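Local atomic coordinates of fructuronate-tagaturonate epimerase UxaE from Cohnella laeviribosi in complex with 1 glycerol (Cohnella laeviribosi, PDB entry 6IL9), a protein that probably interconverts D-fructuronate and D-tagaturonate by epimerisation, using a zinc-containing TIM-barrel domain. Residues 305-309 and 321-325; 225-230 and 327-332. All blocks are in the same frame, centred on the assembly; numbering follows the deposited sequence.

Contact 1 (305-309 and 321-325); sequences FIGEF and QFERE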
# COMPACT_ATOMS: atom_id res chain seq x y z
N PHE A 305 -5.02 7.68 -14.43
CA PHE A 305 -4.39 7.77 -15.73
C PHE A 305 -5.31 7.25 -16.83
O PHE A 305 -6.20 6.43 -16.61
CB PHE A 305 -3.08 6.97 -15.74
CG PHE A 305 -2.04 7.48 -14.77
CD1 PHE A 305 -1.34 8.63 -15.02
CD2 PHE A 305 -1.75 6.76 -13.61
CE1 PHE A 305 -0.39 9.09 -14.15
CE2 PHE A 305 -0.80 7.22 -12.72
CZ PHE A 305 -0.12 8.38 -12.98
N ILE A 306 -5.08 7.76 -18.05
CA ILE A 306 -5.77 7.24 -19.22
C ILE A 306 -5.54 5.73 -19.32
O ILE A 306 -4.45 5.23 -19.01
CB ILE A 306 -5.29 7.99 -20.47
CG1 ILE A 306 -6.20 7.67 -21.64
CG2 ILE A 306 -3.83 7.68 -20.77
CD1 ILE A 306 -7.56 8.29 -21.52
N GLY A 307 -6.57 5.00 -19.72
CA GLY A 307 -6.53 3.54 -19.71
C GLY A 307 -7.06 2.96 -18.41
O GLY A 307 -7.81 3.61 -17.68
N GLU A 308 -6.66 1.73 -18.11
CA GLU A 308 -7.10 1.09 -16.87
C GLU A 308 -5.95 0.45 -16.12
O GLU A 308 -5.08 -0.19 -16.72
CB GLU A 308 -8.16 0.02 -17.12
CG GLU A 308 -9.39 0.53 -17.83
CD GLU A 308 -10.41 -0.58 -18.01
OE1 GLU A 308 -10.78 -1.20 -16.99
OE2 GLU A 308 -10.81 -0.84 -19.16
N PHE A 309 -5.98 0.59 -14.80
CA PHE A 309 -5.04 -0.02 -13.85
C PHE A 309 -5.86 -0.95 -12.97
O PHE A 309 -6.23 -0.57 -11.85
CB PHE A 309 -4.32 1.05 -12.99
CG PHE A 309 -3.14 1.70 -13.66
CD1 PHE A 309 -3.30 2.54 -14.76
CD2 PHE A 309 -1.87 1.52 -13.14
CE1 PHE A 309 -2.19 3.15 -15.35
CE2 PHE A 309 -0.75 2.11 -13.73
CZ PHE A 309 -0.93 2.93 -14.84
N GLN A 321 -0.39 6.67 -25.77
CA GLN A 321 -1.18 7.74 -25.18
C GLN A 321 -0.89 7.87 -23.70
O GLN A 321 -0.80 8.99 -23.17
CB GLN A 321 -2.68 7.50 -25.41
CG GLN A 321 -3.56 8.64 -24.91
CD GLN A 321 -3.31 9.95 -25.66
OE1 GLN A 321 -2.95 9.95 -26.84
NE2 GLN A 321 -3.51 11.07 -24.97
N PHE A 322 -0.73 6.74 -23.00
CA PHE A 322 -0.33 6.80 -21.60
C PHE A 322 0.97 7.59 -21.45
O PHE A 322 1.08 8.42 -20.54
CB PHE A 322 -0.17 5.39 -21.02
CG PHE A 322 0.43 5.39 -19.63
CD1 PHE A 322 -0.38 5.62 -18.52
CD2 PHE A 322 1.79 5.17 -19.45
CE1 PHE A 322 0.16 5.64 -17.24
CE2 PHE A 322 2.34 5.20 -18.17
CZ PHE A 322 1.51 5.43 -17.06
N GLU A 323 1.94 7.35 -22.33
CA GLU A 323 3.22 8.04 -22.22
C GLU A 323 3.05 9.54 -22.45
O GLU A 323 3.62 10.36 -21.72
CB GLU A 323 4.25 7.46 -23.21
CG GLU A 323 5.57 8.26 -23.21
CD GLU A 323 6.67 7.63 -24.06
OE1 GLU A 323 6.40 6.58 -24.68
OE2 GLU A 323 7.79 8.18 -24.11
N ARG A 324 2.26 9.92 -23.46
CA ARG A 324 2.09 11.35 -23.74
C ARG A 324 1.47 12.08 -22.56
O ARG A 324 1.90 13.19 -22.22
CB ARG A 324 1.23 11.55 -24.99
CG ARG A 324 1.96 11.23 -26.28
CD ARG A 324 1.16 11.68 -27.50
NE ARG A 324 -0.02 10.84 -27.71
CZ ARG A 324 -0.00 9.69 -28.37
NH1 ARG A 324 1.13 9.23 -28.90
NH2 ARG A 324 -1.12 8.99 -28.52
N GLU A 325 0.47 11.48 -21.92
CA GLU A 325 -0.15 12.11 -20.76
C GLU A 325 0.78 12.06 -19.55
O GLU A 325 0.85 13.04 -18.79
CB GLU A 325 -1.49 11.45 -20.45
CG GLU A 325 -2.43 11.60 -21.64
CD GLU A 325 -3.90 11.55 -21.28
OE1 GLU A 325 -4.22 11.35 -20.10
OE2 GLU A 325 -4.72 11.74 -22.21
O HOH W 1 -3.01 9.94 -18.08

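Contact 2 (225-230 and 327-332); sequences VGPHAI and AVHAAI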
# COMPACT_ATOMS: atom_id res chain seq x y z
N VAL A 225 4.54 24.72 -18.56
CA VAL A 225 4.99 23.71 -17.61
C VAL A 225 6.11 22.93 -18.28
O VAL A 225 5.88 21.90 -18.92
CB VAL A 225 3.83 22.81 -17.18
CG1 VAL A 225 4.23 21.92 -16.02
CG2 VAL A 225 2.62 23.66 -16.79
N GLY A 226 7.34 23.44 -18.17
CA GLY A 226 8.42 22.95 -18.99
C GLY A 226 8.07 23.10 -20.46
O GLY A 226 7.57 24.15 -20.90
N PRO A 227 8.30 22.05 -21.25
CA PRO A 227 8.01 22.11 -22.68
C PRO A 227 6.53 22.00 -23.02
O PRO A 227 6.19 21.98 -24.21
CB PRO A 227 8.79 20.91 -23.24
CG PRO A 227 8.79 19.93 -22.11
CD PRO A 227 8.82 20.73 -20.84
N HIS A 228 5.66 21.95 -22.02
CA HIS A 228 4.24 21.73 -22.23
C HIS A 228 3.47 23.02 -21.99
O HIS A 228 3.66 23.68 -20.96
CB HIS A 228 3.73 20.62 -21.31
CG HIS A 228 4.53 19.36 -21.42
ND1 HIS A 228 4.44 18.53 -22.51
CD2 HIS A 228 5.47 18.83 -20.60
CE1 HIS A 228 5.27 17.51 -22.34
NE2 HIS A 228 5.91 17.67 -21.20
N ALA A 229 2.62 23.38 -22.93
CA ALA A 229 1.73 24.51 -22.78
C ALA A 229 0.36 23.99 -22.37
O ALA A 229 -0.17 23.07 -23.00
CB ALA A 229 1.63 25.31 -24.08
N ILE A 230 -0.18 24.54 -21.28
CA ILE A 230 -1.49 24.17 -20.77
C ILE A 230 -2.38 25.40 -20.88
O ILE A 230 -2.10 26.43 -20.25
CB ILE A 230 -1.43 23.66 -19.33
CG1 ILE A 230 -0.54 22.41 -19.24
CG2 ILE A 230 -2.83 23.35 -18.81
CD1 ILE A 230 -0.47 21.80 -17.85
N ALA A 327 3.93 12.31 -19.55
CA ALA A 327 4.92 13.38 -19.70
C ALA A 327 4.42 14.68 -19.09
O ALA A 327 5.16 15.36 -18.36
CB ALA A 327 5.25 13.58 -21.19
N VAL A 328 3.16 15.04 -19.35
CA VAL A 328 2.60 16.28 -18.80
C VAL A 328 2.35 16.14 -17.31
O VAL A 328 2.67 17.05 -16.53
CB VAL A 328 1.32 16.67 -19.56
CG1 VAL A 328 0.92 18.08 -19.17
CG2 VAL A 328 1.55 16.57 -21.05
N HIS A 329 1.75 15.02 -16.88
CA HIS A 329 1.51 14.78 -15.46
C HIS A 329 2.80 14.91 -14.67
O HIS A 329 2.83 15.53 -13.60
CB HIS A 329 0.94 13.38 -15.23
CG HIS A 329 -0.50 13.22 -15.59
ND1 HIS A 329 -1.48 14.07 -15.15
CD2 HIS A 329 -1.13 12.27 -16.32
CE1 HIS A 329 -2.65 13.67 -15.61
NE2 HIS A 329 -2.46 12.58 -16.33
N ALA A 330 3.89 14.33 -15.18
CA ALA A 330 5.17 14.37 -14.48
C ALA A 330 5.73 15.79 -14.44
O ALA A 330 6.36 16.19 -13.46
CB ALA A 330 6.19 13.44 -15.15
N ALA A 331 5.52 16.55 -15.52
CA ALA A 331 5.99 17.94 -15.55
C ALA A 331 5.23 18.80 -14.55
O ALA A 331 5.81 19.70 -13.93
CB ALA A 331 5.84 18.50 -16.97
N ILE A 332 3.93 18.55 -14.39
CA ILE A 332 3.13 19.28 -13.41
C ILE A 332 3.63 18.99 -12.00
O ILE A 332 3.79 19.90 -11.18
CB ILE A 332 1.64 18.92 -13.56
CG1 ILE A 332 1.12 19.42 -14.91
CG2 ILE A 332 0.83 19.50 -12.38
CD1 ILE A 332 -0.17 18.72 -15.33

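Contact 1 (305-309 and 321-325)
Ile-306 and Phe-322 carry most of the buried surface. Ile-306 lies on the loop that follows barrel strand 300-302. CG2 of Ile-306 rests 3.7 Å from CA of Phe-322 and also touches O of Gln-321. The CA-to-CB bond of Phe-322 points sideways, but the ring swings toward the loop and joins an aromatic cluster with Phe-305 and Phe-309. Its edge points at the face of Phe-305, a T-shaped pair with centroids 5.5 Å apart and planes at 69°. Phe-309 meets it obliquely, CZ of Phe-309 being 3.8 Å from CE1 of Phe-322. Glu-325 adds a water-mediated polar link. OE1 of Glu-325 accepts from a water (2.7 Å), which accepts from N of Ile-306 (3.0 Å); OE2 of Glu-325 accepts from NE2 of Gln-321 (3.1 Å). Val-351 and Leu-354 of helix 349-358 also pack on Phe-322. The contact folds a beta-alpha loop of the TIM barrel back onto the helix it leads into.

Contact 2 (225-230 and 327-332)
Val-225 ends strand 221-225 and points at the helix. CG1 of Val-225 lies 3.4 Å from O of Ala-331 and 3.9 Å from CB of Ala-331. It also reaches the next residue, with CG1 of Val-225 4.1 Å from CG1 of Ile-332. Phe-285 of helix 281-293 packs on Val-225 as well.

Gly-226 and Pro-227 form the corner of a type II' beta turn that runs from Val-225 to His-228. Gly-226 has a positive phi of 58°, and a CB here would clash with CD of Pro-227. The two ends of the turn are joined by a pair of backbone hydrogen bonds: N of Val-225 to O of His-228 (2.8 Å) and N of His-228 to O of Val-225 (3.1 Å). This is a beta hairpin with a two-residue loop.

His-228 has the largest buried area of the contact. CG2 of Val-328 sits over one face of the His-228 ring, 4.0 Å from the ring centroid, in a CH-pi contact. CD2 of His-228 is 3.7 Å from CB of Ala-331, and CE1 of His-228 is 4.1 Å from CB of Ala-327.

Ala-229 points away from the helix. Ile-230 turns back toward it, as expected for alternation along a strand. CD1 of Ile-230 meets CD1 of Ile-332 at 4.0 Å and CG1 of Val-328 at 4.2 Å.

The axes of segments 228-230 and 327-332 approach to 9.9 Å, with their directions at 82°. The small alanines let His-228 and Val-225 come close to the helix backbone. Between these two segments the contact is apolar and CH-pi packing; neither donates a direct hydrogen bond to the other.

In the fold
Both contacts use helix 319-336, which follows barrel strand 300-302 and precedes strand 339-342 in the chain. Contact 1 takes its earlier turns and contact 2 the later ones. Their centres are 15 Å apart, and they touch where CD1 of Phe-305 packs 3.9 Å from CD2 of His-329. Along the chain, contact 1 is nested inside the loop closed by contact 2. Contact 1 is nearer the metal site, where His-161, Asp-273 and His-343 bind zinc. The side chain of Phe-309 lies about 9 Å from the zinc and about 8 Å from the bound glycerol. Contact 2 instead joins the helix to the small hairpin of strands 221-225 and 228-232, which is separate from the barrel sheet.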